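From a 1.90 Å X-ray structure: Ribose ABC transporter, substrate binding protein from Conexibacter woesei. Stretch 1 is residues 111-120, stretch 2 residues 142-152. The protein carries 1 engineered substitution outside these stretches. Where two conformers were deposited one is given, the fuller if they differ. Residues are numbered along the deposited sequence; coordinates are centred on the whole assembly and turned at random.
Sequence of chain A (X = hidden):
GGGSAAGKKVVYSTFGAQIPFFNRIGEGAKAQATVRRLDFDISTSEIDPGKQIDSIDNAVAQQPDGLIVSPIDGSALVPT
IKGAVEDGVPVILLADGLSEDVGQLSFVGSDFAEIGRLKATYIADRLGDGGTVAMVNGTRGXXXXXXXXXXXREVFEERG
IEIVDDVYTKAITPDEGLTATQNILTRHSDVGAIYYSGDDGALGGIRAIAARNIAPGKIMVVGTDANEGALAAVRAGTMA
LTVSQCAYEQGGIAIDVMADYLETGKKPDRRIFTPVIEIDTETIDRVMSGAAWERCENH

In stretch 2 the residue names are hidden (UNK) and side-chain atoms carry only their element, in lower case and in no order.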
# COMPACT_ATOMS: atom_id res chain seq x y z
N ASP A 111 0.56 0.07 -7.63
CA ASP A 111 1.75 -0.39 -8.33
C ASP A 111 2.96 -0.06 -7.45
O ASP A 111 3.41 1.10 -7.41
CB ASP A 111 1.85 0.40 -9.63
CG ASP A 111 3.07 0.02 -10.47
OD1 ASP A 111 3.90 -0.79 -10.03
OD2 ASP A 111 3.17 0.59 -11.59
N PHE A 112 3.41 -1.06 -6.74
CA PHE A 112 4.45 -0.89 -5.74
C PHE A 112 5.76 -0.42 -6.41
O PHE A 112 6.49 0.33 -5.80
CB PHE A 112 4.70 -2.16 -4.96
CG PHE A 112 3.51 -2.71 -4.18
CD1 PHE A 112 2.59 -1.88 -3.56
CD2 PHE A 112 3.40 -4.11 -3.97
CE1 PHE A 112 1.52 -2.39 -2.85
CE2 PHE A 112 2.34 -4.63 -3.23
CZ PHE A 112 1.39 -3.77 -2.67
N ALA A 113 6.00 -0.78 -7.69
CA ALA A 113 7.20 -0.32 -8.46
C ALA A 113 7.15 1.12 -8.75
O ALA A 113 8.15 1.81 -8.69
CB ALA A 113 7.31 -1.10 -9.77
N GLU A 114 5.93 1.64 -9.03
CA GLU A 114 5.72 3.06 -9.18
C GLU A 114 6.00 3.85 -7.90
O GLU A 114 6.65 4.88 -7.96
CB GLU A 114 4.29 3.35 -9.59
CG GLU A 114 4.18 4.53 -10.50
CD GLU A 114 3.39 5.65 -9.88
OE1 GLU A 114 2.14 5.54 -9.82
OE2 GLU A 114 4.01 6.64 -9.48
N ILE A 115 5.51 3.35 -6.78
CA ILE A 115 5.85 3.94 -5.46
C ILE A 115 7.38 4.12 -5.31
O ILE A 115 7.82 5.18 -4.95
CB ILE A 115 5.27 3.12 -4.33
CG1 ILE A 115 3.72 3.22 -4.43
CG2 ILE A 115 5.69 3.69 -2.99
CD1 ILE A 115 2.96 2.28 -3.57
N GLY A 116 8.13 3.08 -5.55
CA GLY A 116 9.63 3.08 -5.52
C GLY A 116 10.30 4.08 -6.43
O GLY A 116 11.22 4.78 -6.02
N ARG A 117 9.80 4.22 -7.66
CA ARG A 117 10.35 5.20 -8.61
C ARG A 117 10.02 6.62 -8.20
O ARG A 117 10.84 7.54 -8.39
CB ARG A 117 9.79 4.97 -10.03
CG ARG A 117 10.39 3.77 -10.73
CD ARG A 117 10.01 3.67 -12.22
NE ARG A 117 8.99 2.65 -12.41
CZ ARG A 117 7.68 2.91 -12.44
NH1 ARG A 117 6.85 1.92 -12.58
NH2 ARG A 117 7.22 4.15 -12.35
N LEU A 118 8.83 6.84 -7.67
CA LEU A 118 8.50 8.18 -7.22
C LEU A 118 9.43 8.66 -6.07
O LEU A 118 9.91 9.85 -6.04
CB LEU A 118 7.06 8.28 -6.72
CG LEU A 118 5.94 8.03 -7.77
CD1 LEU A 118 4.63 7.97 -7.01
CD2 LEU A 118 5.94 9.12 -8.84
N LYS A 119 9.66 7.74 -5.13
CA LYS A 119 10.51 8.03 -3.98
C LYS A 119 11.99 8.28 -4.36
O LYS A 119 12.60 9.25 -3.89
CB LYS A 119 10.37 6.89 -2.94
CG LYS A 119 9.02 6.97 -2.21
CD LYS A 119 8.67 5.56 -1.66
CE LYS A 119 9.09 5.36 -0.24
NZ LYS A 119 8.85 4.02 0.41
N ALA A 120 12.49 7.40 -5.18
CA ALA A 120 13.86 7.48 -5.67
C ALA A 120 14.09 8.72 -6.52
O ALA A 120 15.13 9.40 -6.34
CB ALA A 120 14.25 6.22 -6.35
N UNK A 142 8.89 -9.88 0.88
CA UNK A 142 7.55 -9.27 0.79
C UNK A 142 7.50 -8.49 -0.47
O UNK A 142 8.39 -7.66 -0.75
c UNK A 142 6.80 -9.13 3.17
se UNK A 142 5.74 -8.14 4.53
c UNK A 142 5.52 -6.36 3.67
c UNK A 142 7.18 -8.33 1.94
N UNK A 143 6.45 -8.73 -1.23
CA UNK A 143 6.26 -8.09 -2.49
C UNK A 143 6.26 -6.56 -2.36
O UNK A 143 6.83 -5.86 -3.21
c UNK A 143 4.94 -8.57 -3.09
o UNK A 143 4.73 -7.95 -4.35
N UNK A 144 5.65 -6.04 -1.30
CA UNK A 144 5.57 -4.57 -1.10
C UNK A 144 7.00 -4.01 -0.98
O UNK A 144 7.29 -2.99 -1.59
c UNK A 144 4.35 -0.41 0.34
c UNK A 144 4.73 -4.24 0.11
c UNK A 144 4.84 -2.79 0.60
c UNK A 144 4.98 -0.12 1.54
c UNK A 144 4.28 -1.74 -0.13
c UNK A 144 5.49 -2.48 1.80
c UNK A 144 5.56 -1.15 2.27
N UNK A 145 7.88 -4.75 -0.29
CA UNK A 145 9.28 -4.38 -0.04
C UNK A 145 10.14 -4.54 -1.25
O UNK A 145 10.83 -3.58 -1.70
c UNK A 145 9.82 -5.20 1.18
c UNK A 145 9.00 -4.90 2.40
c UNK A 145 11.26 -4.90 1.50
N UNK A 146 10.08 -5.73 -1.86
CA UNK A 146 10.93 -6.05 -2.99
C UNK A 146 10.60 -5.32 -4.25
O UNK A 146 11.49 -4.84 -4.95
o UNK A 146 13.59 -7.24 -2.26
c UNK A 146 11.40 -8.35 -2.02
c UNK A 146 12.86 -8.09 -1.62
c UNK A 146 10.93 -7.57 -3.23
o UNK A 146 13.29 -8.76 -0.64
N UNK A 147 9.32 -5.17 -4.56
CA UNK A 147 8.99 -4.51 -5.81
C UNK A 147 9.31 -3.04 -5.76
O UNK A 147 9.86 -2.49 -6.75
c UNK A 147 7.08 -6.06 -6.45
o UNK A 147 5.06 -7.26 -6.97
c UNK A 147 5.61 -6.12 -6.91
o UNK A 147 5.02 -5.03 -7.23
c UNK A 147 7.51 -4.64 -6.14
N UNK A 148 8.97 -2.38 -4.65
CA UNK A 148 9.35 -0.97 -4.56
C UNK A 148 10.88 -0.77 -4.55
O UNK A 148 11.39 0.19 -5.14
c UNK A 148 8.52 0.41 -1.05
c UNK A 148 8.67 -0.27 -3.39
c UNK A 148 9.26 -0.44 -2.06
o UNK A 148 7.74 -0.09 -0.24
n UNK A 148 8.72 1.70 -1.13
N UNK A 149 11.58 -1.69 -3.93
CA UNK A 149 13.04 -1.60 -3.77
C UNK A 149 13.78 -1.78 -5.08
O UNK A 149 14.73 -1.05 -5.37
N UNK A 150 13.36 -2.74 -5.89
CA UNK A 150 14.00 -2.91 -7.18
C UNK A 150 13.68 -1.71 -8.07
O UNK A 150 14.56 -1.18 -8.74
o UNK A 150 16.67 -4.88 -7.48
c UNK A 150 13.69 -4.27 -7.81
o UNK A 150 16.92 -3.72 -9.37
c UNK A 150 14.69 -4.59 -8.94
c UNK A 150 16.20 -4.39 -8.56
N UNK A 151 12.48 -1.18 -8.01
CA UNK A 151 12.21 -0.01 -8.80
C UNK A 151 13.13 1.17 -8.37
O UNK A 151 13.56 1.97 -9.22
c UNK A 151 10.74 0.38 -8.68
N UNK A 152 13.40 1.29 -7.05
CA UNK A 152 14.16 2.41 -6.56
C UNK A 152 15.64 2.27 -6.93
O UNK A 152 16.27 3.25 -7.30
c UNK A 152 13.99 2.58 -5.04
O HOH W 1 2.67 -3.86 -7.32

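Position 142 carries an unbranched chain of two carbons, a selenium and a last carbon. It touches nothing on stretch 1 and stands at the N-cap of its helix: Met-142, as selenomethionine. Position 143 has one carbon and one oxygen, the oxygen 4.1 Å from Phe-112 CD2; little of the residue is covered by stretch 1. It is Ser-143.

At position 144 one carbon bears a six-carbon ring, whose edge meets the face of the Phe-112 ring, centroids 5.4 Å apart and planes at 85°. It is Phe-144, with its CD1 3.8 Å from CD1 of Phe-112. Its backbone joins in, since Phe-144 CA lies off-centre over the Phe-112 ring, 3.6 Å from Phe-112 CD2.

Position 145 has one carbon carrying two more, its CA-to-CB bond pointing away from stretch 1: Val-145. Position 146 has three carbons in a row, the third carrying two oxygens, and is out of reach of stretch 1: Glu-146. Position 147 has three carbons, the third carrying two oxygens, and its CA-to-CB bond points toward stretch 1; one oxygen lies 3.7 Å from Phe-112 CB. It is Glu-147. That oxygen, Glu-147 OE1, accepts from a water oxygen at 2.6 Å; the same water oxygen accepts from Phe-112 N at 3.0 Å, linking the carboxylate to the first turn of the other helix.

Position 148 has three carbons, the third carrying one oxygen and one nitrogen. Its side chain fits among Phe-112, Ile-115, Gly-116 and Lys-119, with its CB 3.3 Å from Phe-112 O: Gln-148. Position 149 has no side-chain atoms and makes no contact with stretch 1; a CB here would point away from it. It is Gly-149. Position 150, three carbons and two terminal oxygens, leads its end away: Glu-150.

Position 151 is a single carbon, its CB, pointing toward stretch 1, 3.0 Å from Ala-113 O and 3.9 Å from Ala-113 CB; it is Ala-151. Position 152, again one carbon, has its CB 3.7 Å from Gly-116 O and 3.9 Å from Ala-120 CB: Ala-152.

The rule is a glycine on one helix where the backbones come closest, with the long side chain of Gln-148 received beside it. The helices cross at -45° with axes 6.9 Å apart, and Gly-116 CA comes within 4.2 Å of Gln-148 CA. A CB on Gly-116 would fall 2.1 Å from Gln-148 O; without one, Gly-116 CA makes a CA-H...O contact with Gln-148 O at 3.4 Å. Gln-148 CA returns one to Phe-112 O, also at 3.4 Å. Ala-113 with Ala-151 and Ala-120 with Ala-152 each bring CB atoms to 3.9 Å, while Phe-112 sits as a knob among Ser-143, Phe-144, Glu-147 and Gln-148.

Stretch 2, residues 142-152: MSFVEEQGEAA
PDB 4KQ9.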